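Local coordinates for coatomer subunit delta (Saccharomyces cerevisiae, PDB 5FJZ), which forms part of the coatomer coat that probably binds dilysine motifs and is needed for retrograde Golgi-to-ER transport, its mu-homology domain here holding a tryptophan-motif peptide from Dsl1, at residues A[53-58]-A[248-253]; A[69-74]-A[80-85]; A[76-81]-A[87-92]. One frame throughout, in Å; residues are numbered along the deposited sequence.

Interaction 1: A[53-58]-A[248-253]; sequences HSNLKL and NDHDQE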
loop_
_atom_site.group_PDB
_atom_site.type_symbol
_atom_site.label_atom_id
_atom_site.label_comp_id
_atom_site.label_asym_id
_atom_site.label_seq_id
_atom_site.Cartn_x
_atom_site.Cartn_y
_atom_site.Cartn_z
ATOM N N HIS A 53 26.046 5.232 -24.417
ATOM C CA HIS A 53 26.577 3.895 -24.801
ATOM C C HIS A 53 27.739 3.546 -23.902
ATOM O O HIS A 53 28.872 3.420 -24.355
ATOM C CB HIS A 53 27.058 3.936 -26.260
ATOM C CG HIS A 53 25.951 3.912 -27.263
ATOM N ND1 HIS A 53 25.387 5.066 -27.771
ATOM C CD2 HIS A 53 25.304 2.881 -27.854
ATOM C CE1 HIS A 53 24.429 4.748 -28.626
ATOM N NE2 HIS A 53 24.375 3.428 -28.715
ATOM N N SER A 54 27.439 3.462 -22.611
ATOM C CA SER A 54 28.435 3.408 -21.566
ATOM C C SER A 54 28.242 2.182 -20.722
ATOM O O SER A 54 27.177 1.521 -20.732
ATOM C CB SER A 54 28.362 4.693 -20.746
ATOM O OG SER A 54 27.000 4.941 -20.355
ATOM N N ASN A 55 29.315 1.782 -20.047
ATOM C CA ASN A 55 29.279 0.702 -19.124
ATOM C C ASN A 55 29.959 1.116 -17.836
ATOM O O ASN A 55 30.844 1.976 -17.823
ATOM C CB ASN A 55 30.035 -0.546 -19.610
ATOM C CG ASN A 55 29.336 -1.315 -20.736
ATOM O OD1 ASN A 55 28.190 -1.038 -21.177
ATOM N ND2 ASN A 55 30.057 -2.270 -21.234
ATOM N N LEU A 56 29.496 0.571 -16.712
ATOM C CA LEU A 56 29.990 1.018 -15.383
ATOM C C LEU A 56 30.839 -0.094 -14.860
ATOM O O LEU A 56 30.437 -1.215 -14.956
ATOM C CB LEU A 56 28.811 1.155 -14.395
ATOM C CG LEU A 56 27.924 2.393 -14.368
ATOM C CD1 LEU A 56 27.731 3.126 -15.673
ATOM C CD2 LEU A 56 26.599 2.093 -13.665
ATOM N N LYS A 57 32.028 0.227 -14.338
ATOM C CA LYS A 57 32.867 -0.792 -13.707
ATOM C C LYS A 57 32.781 -0.569 -12.222
ATOM O O LYS A 57 33.103 0.499 -11.749
ATOM C CB LYS A 57 34.341 -0.705 -14.127
ATOM C CG LYS A 57 34.675 -1.460 -15.396
ATOM C CD LYS A 57 36.172 -1.340 -15.726
ATOM C CE LYS A 57 36.477 -1.733 -17.171
ATOM N NZ LYS A 57 37.771 -1.127 -17.596
ATOM N N LEU A 58 32.328 -1.582 -11.494
ATOM C CA LEU A 58 32.267 -1.442 -10.049
ATOM C C LEU A 58 33.663 -1.563 -9.468
ATOM O O LEU A 58 34.500 -2.231 -10.056
ATOM C CB LEU A 58 31.391 -2.516 -9.486
ATOM C CG LEU A 58 29.927 -2.628 -10.041
ATOM C CD1 LEU A 58 29.114 -3.647 -9.361
ATOM C CD2 LEU A 58 29.192 -1.319 -9.942
ATOM N N ASN A 248 31.864 0.041 -26.117
ATOM C CA ASN A 248 32.602 -0.638 -27.177
ATOM C C ASN A 248 34.124 -0.481 -27.095
ATOM O O ASN A 248 34.859 -1.142 -27.811
ATOM C CB ASN A 248 31.987 -0.263 -28.519
ATOM C CG ASN A 248 30.938 -1.289 -28.945
ATOM O OD1 ASN A 248 29.709 -1.060 -28.910
ATOM N ND2 ASN A 248 31.431 -2.469 -29.302
ATOM N N ASP A 249 34.581 0.386 -26.201
ATOM C CA ASP A 249 35.998 0.586 -25.985
ATOM C C ASP A 249 36.285 0.843 -24.517
ATOM O O ASP A 249 36.262 1.997 -24.054
ATOM C CB ASP A 249 36.512 1.756 -26.845
ATOM C CG ASP A 249 38.038 1.935 -26.756
ATOM O OD1 ASP A 249 38.695 1.266 -25.915
ATOM O OD2 ASP A 249 38.567 2.744 -27.539
ATOM N N HIS A 250 36.591 -0.234 -23.797
ATOM C CA HIS A 250 36.807 -0.153 -22.351
ATOM C C HIS A 250 38.046 0.642 -21.908
ATOM O O HIS A 250 38.170 0.913 -20.733
ATOM C CB HIS A 250 36.780 -1.550 -21.721
ATOM C CG HIS A 250 35.438 -2.206 -21.777
ATOM N ND1 HIS A 250 35.183 -3.444 -21.233
ATOM C CD2 HIS A 250 34.248 -1.755 -22.233
ATOM C CE1 HIS A 250 33.918 -3.767 -21.435
ATOM N NE2 HIS A 250 33.324 -2.742 -22.013
ATOM N N ASP A 251 38.912 1.039 -22.836
ATOM C CA ASP A 251 40.019 1.976 -22.571
ATOM C C ASP A 251 39.602 3.430 -22.582
ATOM O O ASP A 251 40.336 4.286 -22.078
ATOM C CB ASP A 251 41.108 1.821 -23.640
ATOM C CG ASP A 251 41.860 0.519 -23.521
ATOM O OD1 ASP A 251 41.969 -0.011 -22.393
ATOM O OD2 ASP A 251 42.312 0.022 -24.572
ATOM N N GLN A 252 38.441 3.720 -23.172
ATOM C CA GLN A 252 37.946 5.085 -23.267
ATOM C C GLN A 252 37.018 5.361 -22.075
ATOM O O GLN A 252 35.868 4.922 -22.060
ATOM C CB GLN A 252 37.193 5.296 -24.588
ATOM C CG GLN A 252 36.653 6.715 -24.801
ATOM C CD GLN A 252 37.729 7.795 -24.659
ATOM O OE1 GLN A 252 37.799 8.502 -23.648
ATOM N NE2 GLN A 252 38.579 7.923 -25.680
ATOM N N GLU A 253 37.538 6.108 -21.102
ATOM C CA GLU A 253 36.820 6.441 -19.890
ATOM C C GLU A 253 36.002 7.684 -20.117
ATOM O O GLU A 253 36.349 8.534 -20.963
ATOM C CB GLU A 253 37.792 6.627 -18.728
ATOM C CG GLU A 253 38.595 5.352 -18.480
ATOM C CD GLU A 253 39.305 5.329 -17.146
ATOM O OE1 GLU A 253 39.538 6.416 -16.577
ATOM O OE2 GLU A 253 39.629 4.217 -16.657
#

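Interaction 2: A[69-74]-A[80-85]; sequences FQFKTH and QSFLST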
loop_
_atom_site.group_PDB
_atom_site.type_symbol
_atom_site.label_atom_id
_atom_site.label_comp_id
_atom_site.label_asym_id
_atom_site.label_seq_id
_atom_site.Cartn_x
_atom_site.Cartn_y
_atom_site.Cartn_z
ATOM N N PHE A 69 24.225 -11.036 -0.190
ATOM C CA PHE A 69 23.718 -9.775 -0.716
ATOM C C PHE A 69 22.593 -9.866 -1.777
ATOM O O PHE A 69 21.963 -8.869 -2.025
ATOM C CB PHE A 69 24.848 -8.886 -1.218
ATOM C CG PHE A 69 25.503 -8.118 -0.109
ATOM C CD1 PHE A 69 24.990 -6.929 0.314
ATOM C CD2 PHE A 69 26.591 -8.640 0.552
ATOM C CE1 PHE A 69 25.606 -6.231 1.356
ATOM C CE2 PHE A 69 27.230 -7.951 1.586
ATOM C CZ PHE A 69 26.711 -6.741 2.001
ATOM N N GLN A 70 22.309 -11.063 -2.264
ATOM C CA GLN A 70 21.414 -11.345 -3.409
ATOM C C GLN A 70 21.442 -10.193 -4.415
ATOM O O GLN A 70 20.433 -9.506 -4.558
ATOM C CB GLN A 70 19.960 -11.567 -2.906
ATOM C CG GLN A 70 19.668 -12.987 -2.576
ATOM C CD GLN A 70 19.287 -13.771 -3.847
ATOM O OE1 GLN A 70 20.107 -13.987 -4.751
ATOM N NE2 GLN A 70 18.061 -14.219 -3.893
ATOM N N PHE A 71 22.579 -9.966 -5.007
ATOM C CA PHE A 71 22.782 -8.985 -6.065
ATOM C C PHE A 71 21.833 -9.372 -7.212
ATOM O O PHE A 71 21.716 -10.526 -7.595
ATOM C CB PHE A 71 24.214 -8.916 -6.524
ATOM C CG PHE A 71 25.133 -8.175 -5.638
ATOM C CD1 PHE A 71 25.009 -6.802 -5.468
ATOM C CD2 PHE A 71 26.134 -8.843 -4.928
ATOM C CE1 PHE A 71 25.843 -6.108 -4.651
ATOM C CE2 PHE A 71 26.984 -8.118 -4.116
ATOM C CZ PHE A 71 26.852 -6.767 -3.986
ATOM N N LYS A 72 21.091 -8.398 -7.669
ATOM C CA LYS A 72 20.023 -8.675 -8.674
ATOM C C LYS A 72 20.134 -7.561 -9.661
ATOM O O LYS A 72 20.124 -6.384 -9.291
ATOM C CB LYS A 72 18.644 -8.743 -8.029
ATOM C CG LYS A 72 17.541 -9.161 -8.995
ATOM C CD LYS A 72 16.177 -8.599 -8.592
ATOM C CE LYS A 72 15.623 -9.283 -7.323
ATOM N NZ LYS A 72 16.147 -8.696 -6.035
ATOM N N THR A 73 20.387 -7.923 -10.906
ATOM C CA THR A 73 20.504 -6.959 -11.986
ATOM C C THR A 73 19.120 -6.758 -12.637
ATOM O O THR A 73 18.212 -7.595 -12.618
ATOM C CB THR A 73 21.471 -7.395 -13.128
ATOM O OG1 THR A 73 21.124 -8.725 -13.496
ATOM C CG2 THR A 73 22.935 -7.294 -12.702
ATOM N N HIS A 74 18.943 -5.558 -13.089
ATOM C CA HIS A 74 17.706 -5.217 -13.806
ATOM C C HIS A 74 17.540 -6.167 -14.984
ATOM O O HIS A 74 18.562 -6.562 -15.605
ATOM C CB HIS A 74 17.811 -3.761 -14.235
ATOM C CG HIS A 74 16.603 -3.270 -14.937
ATOM N ND1 HIS A 74 16.333 -3.590 -16.245
ATOM C CD2 HIS A 74 15.569 -2.531 -14.497
ATOM C CE1 HIS A 74 15.205 -3.003 -16.608
ATOM N NE2 HIS A 74 14.715 -2.371 -15.565
ATOM N N GLN A 80 25.528 -11.949 -16.575
ATOM C CA GLN A 80 26.826 -12.661 -16.711
ATOM C C GLN A 80 27.995 -11.736 -16.683
ATOM O O GLN A 80 28.986 -12.041 -15.999
ATOM C CB GLN A 80 26.869 -13.494 -18.000
ATOM C CG GLN A 80 25.768 -14.507 -18.107
ATOM C CD GLN A 80 25.978 -15.556 -17.049
ATOM O OE1 GLN A 80 25.925 -15.203 -15.896
ATOM N NE2 GLN A 80 26.282 -16.829 -17.416
ATOM N N SER A 81 27.922 -10.604 -17.388
ATOM C CA SER A 81 28.980 -9.573 -17.302
ATOM C C SER A 81 29.150 -8.946 -15.893
ATOM O O SER A 81 30.258 -8.589 -15.510
ATOM C CB SER A 81 28.735 -8.418 -18.255
ATOM O OG SER A 81 28.811 -8.875 -19.576
ATOM N N PHE A 82 28.061 -8.791 -15.166
ATOM C CA PHE A 82 28.181 -8.284 -13.801
ATOM C C PHE A 82 28.961 -9.270 -12.903
ATOM O O PHE A 82 29.915 -8.923 -12.149
ATOM C CB PHE A 82 26.771 -8.044 -13.243
ATOM C CG PHE A 82 26.769 -7.896 -11.766
ATOM C CD1 PHE A 82 27.210 -6.701 -11.183
ATOM C CD2 PHE A 82 26.320 -8.912 -10.957
ATOM C CE1 PHE A 82 27.183 -6.543 -9.795
ATOM C CE2 PHE A 82 26.294 -8.753 -9.581
ATOM C CZ PHE A 82 26.758 -7.589 -9.018
ATOM N N LEU A 83 28.555 -10.524 -13.010
ATOM C CA LEU A 83 29.176 -11.602 -12.240
ATOM C C LEU A 83 30.635 -11.872 -12.654
ATOM O O LEU A 83 31.511 -12.048 -11.788
ATOM C CB LEU A 83 28.377 -12.891 -12.412
ATOM C CG LEU A 83 27.416 -13.417 -11.359
ATOM C CD1 LEU A 83 27.028 -12.387 -10.328
ATOM C CD2 LEU A 83 26.203 -14.167 -11.968
ATOM N N SER A 84 30.901 -11.833 -13.955
ATOM C CA SER A 84 32.249 -12.126 -14.505
ATOM C C SER A 84 33.261 -11.060 -14.299
ATOM O O SER A 84 34.380 -11.346 -13.879
ATOM C CB SER A 84 32.150 -12.428 -15.984
ATOM O OG SER A 84 31.370 -13.593 -16.131
ATOM N N THR A 85 32.889 -9.815 -14.541
ATOM C CA THR A 85 33.842 -8.699 -14.521
ATOM C C THR A 85 33.426 -7.461 -13.743
ATOM O O THR A 85 34.126 -6.437 -13.839
ATOM C CB THR A 85 34.088 -8.157 -15.960
ATOM O OG1 THR A 85 33.112 -8.725 -16.828
ATOM C CG2 THR A 85 35.488 -8.523 -16.462
#

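Interaction 3: A[76-81]-A[87-92]; sequences NIDKQS and LISLRD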
loop_
_atom_site.group_PDB
_atom_site.type_symbol
_atom_site.label_atom_id
_atom_site.label_comp_id
_atom_site.label_asym_id
_atom_site.label_seq_id
_atom_site.Cartn_x
_atom_site.Cartn_y
_atom_site.Cartn_z
ATOM N N ASN A 76 17.056 -5.786 -18.055
ATOM C CA ASN A 76 17.809 -5.318 -19.226
ATOM C C ASN A 76 19.316 -5.277 -19.086
ATOM O O ASN A 76 20.012 -4.936 -20.035
ATOM C CB ASN A 76 17.394 -3.908 -19.672
ATOM C CG ASN A 76 15.910 -3.803 -20.006
ATOM O OD1 ASN A 76 15.258 -2.776 -19.766
ATOM N ND2 ASN A 76 15.373 -4.852 -20.550
ATOM N N ILE A 77 19.829 -5.619 -17.922
ATOM C CA ILE A 77 21.254 -5.552 -17.631
ATOM C C ILE A 77 21.716 -7.010 -17.773
ATOM O O ILE A 77 21.038 -7.951 -17.389
ATOM C CB ILE A 77 21.527 -4.999 -16.192
ATOM C CG1 ILE A 77 21.132 -3.539 -16.121
ATOM C CG2 ILE A 77 22.977 -5.182 -15.769
ATOM C CD1 ILE A 77 21.899 -2.587 -17.010
ATOM N N ASP A 78 22.923 -7.159 -18.282
ATOM C CA ASP A 78 23.573 -8.462 -18.513
ATOM C C ASP A 78 24.188 -9.063 -17.202
ATOM O O ASP A 78 25.214 -8.567 -16.697
ATOM C CB ASP A 78 24.680 -8.223 -19.536
ATOM C CG ASP A 78 25.475 -9.501 -19.889
ATOM O OD1 ASP A 78 25.201 -10.583 -19.349
ATOM O OD2 ASP A 78 26.440 -9.345 -20.668
ATOM N N LYS A 79 23.481 -10.033 -16.638
ATOM C CA LYS A 79 23.866 -10.647 -15.361
ATOM C C LYS A 79 25.240 -11.292 -15.443
ATOM O O LYS A 79 26.061 -11.147 -14.527
ATOM C CB LYS A 79 22.805 -11.658 -14.936
ATOM C CG LYS A 79 23.024 -12.347 -13.591
ATOM C CD LYS A 79 23.585 -11.364 -12.539
ATOM C CE LYS A 79 22.605 -11.011 -11.438
ATOM N NZ LYS A 79 22.444 -12.162 -10.512
ATOM N N GLN A 80 25.528 -11.949 -16.575
ATOM C CA GLN A 80 26.826 -12.661 -16.711
ATOM C C GLN A 80 27.995 -11.736 -16.683
ATOM O O GLN A 80 28.986 -12.041 -15.999
ATOM C CB GLN A 80 26.869 -13.494 -18.000
ATOM C CG GLN A 80 25.768 -14.507 -18.107
ATOM C CD GLN A 80 25.978 -15.556 -17.049
ATOM O OE1 GLN A 80 25.925 -15.203 -15.896
ATOM N NE2 GLN A 80 26.282 -16.829 -17.416
ATOM N N SER A 81 27.922 -10.604 -17.388
ATOM C CA SER A 81 28.980 -9.573 -17.302
ATOM C C SER A 81 29.150 -8.946 -15.893
ATOM O O SER A 81 30.258 -8.589 -15.510
ATOM C CB SER A 81 28.735 -8.418 -18.255
ATOM O OG SER A 81 28.811 -8.875 -19.576
ATOM N N LEU A 87 30.878 -5.558 -14.179
ATOM C CA LEU A 87 30.544 -4.608 -15.260
ATOM C C LEU A 87 29.046 -4.488 -15.350
ATOM O O LEU A 87 28.352 -5.462 -15.194
ATOM C CB LEU A 87 31.114 -5.143 -16.561
ATOM C CG LEU A 87 31.230 -4.091 -17.650
ATOM C CD1 LEU A 87 32.285 -3.035 -17.281
ATOM C CD2 LEU A 87 31.584 -4.843 -18.934
ATOM N N ILE A 88 28.562 -3.256 -15.371
ATOM C CA ILE A 88 27.148 -3.002 -15.615
ATOM C C ILE A 88 27.065 -2.609 -17.096
ATOM O O ILE A 88 27.589 -1.566 -17.458
ATOM C CB ILE A 88 26.633 -1.852 -14.724
ATOM C CG1 ILE A 88 26.678 -2.224 -13.227
ATOM C CG2 ILE A 88 25.223 -1.445 -15.072
ATOM C CD1 ILE A 88 25.900 -3.467 -12.847
ATOM N N SER A 89 26.300 -3.389 -17.842
ATOM C CA SER A 89 26.213 -3.304 -19.313
ATOM C C SER A 89 24.858 -3.840 -19.710
ATOM O O SER A 89 24.295 -4.696 -19.012
ATOM C CB SER A 89 27.318 -4.140 -19.961
ATOM O OG SER A 89 27.057 -5.547 -19.808
ATOM N N LEU A 90 24.326 -3.387 -20.851
ATOM C CA LEU A 90 23.023 -3.891 -21.347
ATOM C C LEU A 90 23.073 -5.322 -21.868
ATOM O O LEU A 90 24.064 -5.734 -22.437
ATOM C CB LEU A 90 22.473 -2.936 -22.413
ATOM C CG LEU A 90 22.096 -1.575 -21.834
ATOM C CD1 LEU A 90 21.854 -0.585 -22.942
ATOM C CD2 LEU A 90 20.854 -1.677 -20.967
ATOM N N ARG A 91 22.001 -6.077 -21.628
ATOM C CA ARG A 91 21.883 -7.478 -22.102
ATOM C C ARG A 91 21.736 -7.457 -23.658
ATOM O O ARG A 91 22.344 -8.269 -24.342
ATOM C CB ARG A 91 20.919 -8.389 -21.194
ATOM C CG ARG A 91 19.425 -8.474 -21.439
ATOM C CD ARG A 91 18.767 -9.795 -20.927
ATOM N NE ARG A 91 19.093 -10.060 -19.521
ATOM C CZ ARG A 91 19.807 -11.081 -19.005
ATOM N NH1 ARG A 91 20.288 -12.055 -19.770
ATOM N NH2 ARG A 91 20.064 -11.132 -17.669
ATOM N N ASP A 92 21.102 -6.429 -24.231
ATOM C CA ASP A 92 21.079 -6.212 -25.718
ATOM C C ASP A 92 22.157 -5.254 -26.125
ATOM O O ASP A 92 22.051 -4.050 -25.896
ATOM C CB ASP A 92 19.710 -5.651 -26.127
ATOM C CG ASP A 92 19.534 -5.517 -27.645
ATOM O OD1 ASP A 92 20.509 -5.347 -28.425
ATOM O OD2 ASP A 92 18.349 -5.522 -28.040
HETATM O O HOH W 1 19.456 -9.044 -15.522
#

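Interaction 1: A[53-58]-A[248-253]
Lys57 and Asn55 reach out from one face of strand 54-58 and meet His250, which projects from the loop 248-253. The amide end of Asn55 comes up obliquely against the NE2 and CE1 side of the imidazole, the two flat groups turned 65° from each other. Lys57 comes in alongside with its chain extended beyond CG, so that its ammonium ends near the backbone of the loop: Lys57 NZ is 3.8 Å from His250 O and 4.3 Å from His250 CB. Two carboxylates lie farther off, Glu253 OE2 at 5.7 Å from Lys57 NZ and Asp251 OD1 at 6.5 Å from the same nitrogen; they would probably make the surroundings of the lysine more negative without pairing with it.

His250 owes its place to the turn it sits in and to its first torsion. Its CG stands anti to its own carbonyl carbon (chi1 -67°), which turns the ring to the strand. The turn itself is closed by Gln252 N giving to Asp249 O at 2.9 Å, and Asp249 OD1 takes Asp251 N at 3.1 Å, from above the carboxylate plane. Farther out, Leu87 touches Asn55, Lys57 and His250 alike, while Val245 also packs on the His250 side chain. Strand 54-58 is the middle strand of a three-stranded antiparallel sheet in this mu-homology domain, and the loop, which follows neighbouring strand 241-246, folds back over that sheet through a type I beta turn combined with an Asx turn.

Interaction 2: A[69-74]-A[80-85]
An offset edge-to-face aromatic pair, Phe71 with Phe82, joins the short helix 79-85 to the residues leading into strand 72-73, an edge strand of the large mixed sheet of the mu-homology domain. The edge of the Phe82 ring is directed to the face of Phe71, with centroids 5.6 Å apart and planes at 61°. The corner of Phe82 formed by CE2 and CZ does the touching: Phe82 CE2 lies 3.7 Å from Phe71 CB, and Phe82 CZ is 3.8 Å from Phe71 CG. Phe82 can reach this far because its CG is anti to the backbone N (chi1 164°), which swings the ring away from the helix toward Phe71 and Thr73. Nearer the helix, the methyl of Thr73 fills in beside the root of the same ring, with Thr73 CG2 3.9 Å from Phe82 CB. Phe69 CB lies over one face of the Phe71 ring, offset toward its rim.

On the helix, two hydroxyls turn back to carbonyls one turn earlier. Ser84 OG gives to Gln80 O at 2.8 Å, from above the carbonyl plane, and Thr85 OG1 gives to Ser81 O at 3.1 Å, in the carbonyl plane and on a lone pair; each of these oxygens also takes the backbone N-H of the same donor residue.

Leu107 of strand 104-113 touches both Thr73 and Phe82, and Val64 also packs on Phe82. Just past the strand His74 stacks on an aromatic side chain of the bound peptide, and before it Gln70 hydrogen-bonds to Glu26 of the second subunit, while helix 79-85 leads on to strand 87-88.

Interaction 3: A[76-81]-A[87-92]
Arg91 CG sits between its backbone N and its carbonyl carbon (chi1 88°), which folds the side chain back over the 76-81 backbone; a further bend at chi3 brings one face of the guanidinium over Asp78 CA. Asp78, with CG anti to its backbone N (chi1 180°), points its carboxylate at the start of the helix. There Asp78 is the N-cap: OD1 takes weak bonds from the N-H groups of Gln80 and Ser81, and Asp78 OD2 receives Ser81 OG at 2.7 Å, from above the carboxylate plane.

Ile77 and Leu90 form a single antiparallel bridge, as a non-hydrogen-bonded pair. Arg91 N gives to Asn76 O at 2.8 Å and Asp78 N to Ser89 O at 2.9 Å, both nearly straight, and the same two oxygens receive CA-H contacts from Leu90 and Ile77. The bridge thus ties the lead-in to helix 79-85 to the continuation of strand 87-88, next to the bound peptide, with Asn76 and Leu90 each packing on an aromatic side chain of it. Beside the bridge, Ile77 CD1 meets Ile88 CG2 at 4.0 Å.

A water at the guanidinium edge, in its plane, joins Arg91 NH2 (3.1 Å) to Ile77 O (2.7 Å). The strongest partner of NH2 is Asp215 of the second subunit, in a salt bridge, with Tyr213 of that subunit making a cation-pi contact; Arg91 NE hydrogen-bonds to Pro75 O. A leucine in place of Arg91 would probably leave Asp215 of the second subunit without its ionic mate and the Pro75 carbonyl without this donor. Leu87 N reaches Ser81 O only weakly, at 3.4 Å.

In the fold
All three contacts lie in one lobe of the elongated domain. Interactions 2 and 3 share helix 79-85 and have centres about 8 Å apart; Phe82 links them, its CB 3.6 Å from Leu87 O. Interaction 1 is joined to interaction 3 (centres about 12 Å apart) through the sheet, where Leu56 O and Ile88 N come within 2.8 Å, a probable hydrogen bond. Its centre is about 17 Å from that of interaction 2, yet Leu58 CD1 reaches Phe82 CE1 at 3.5 Å. The bound Dsl1 peptide rests beside interactions 2 and 3, against His74, Lys72, Asn76 and Leu90, and both also meet the second subunit; no other protein chain of the assembly touches interaction 1.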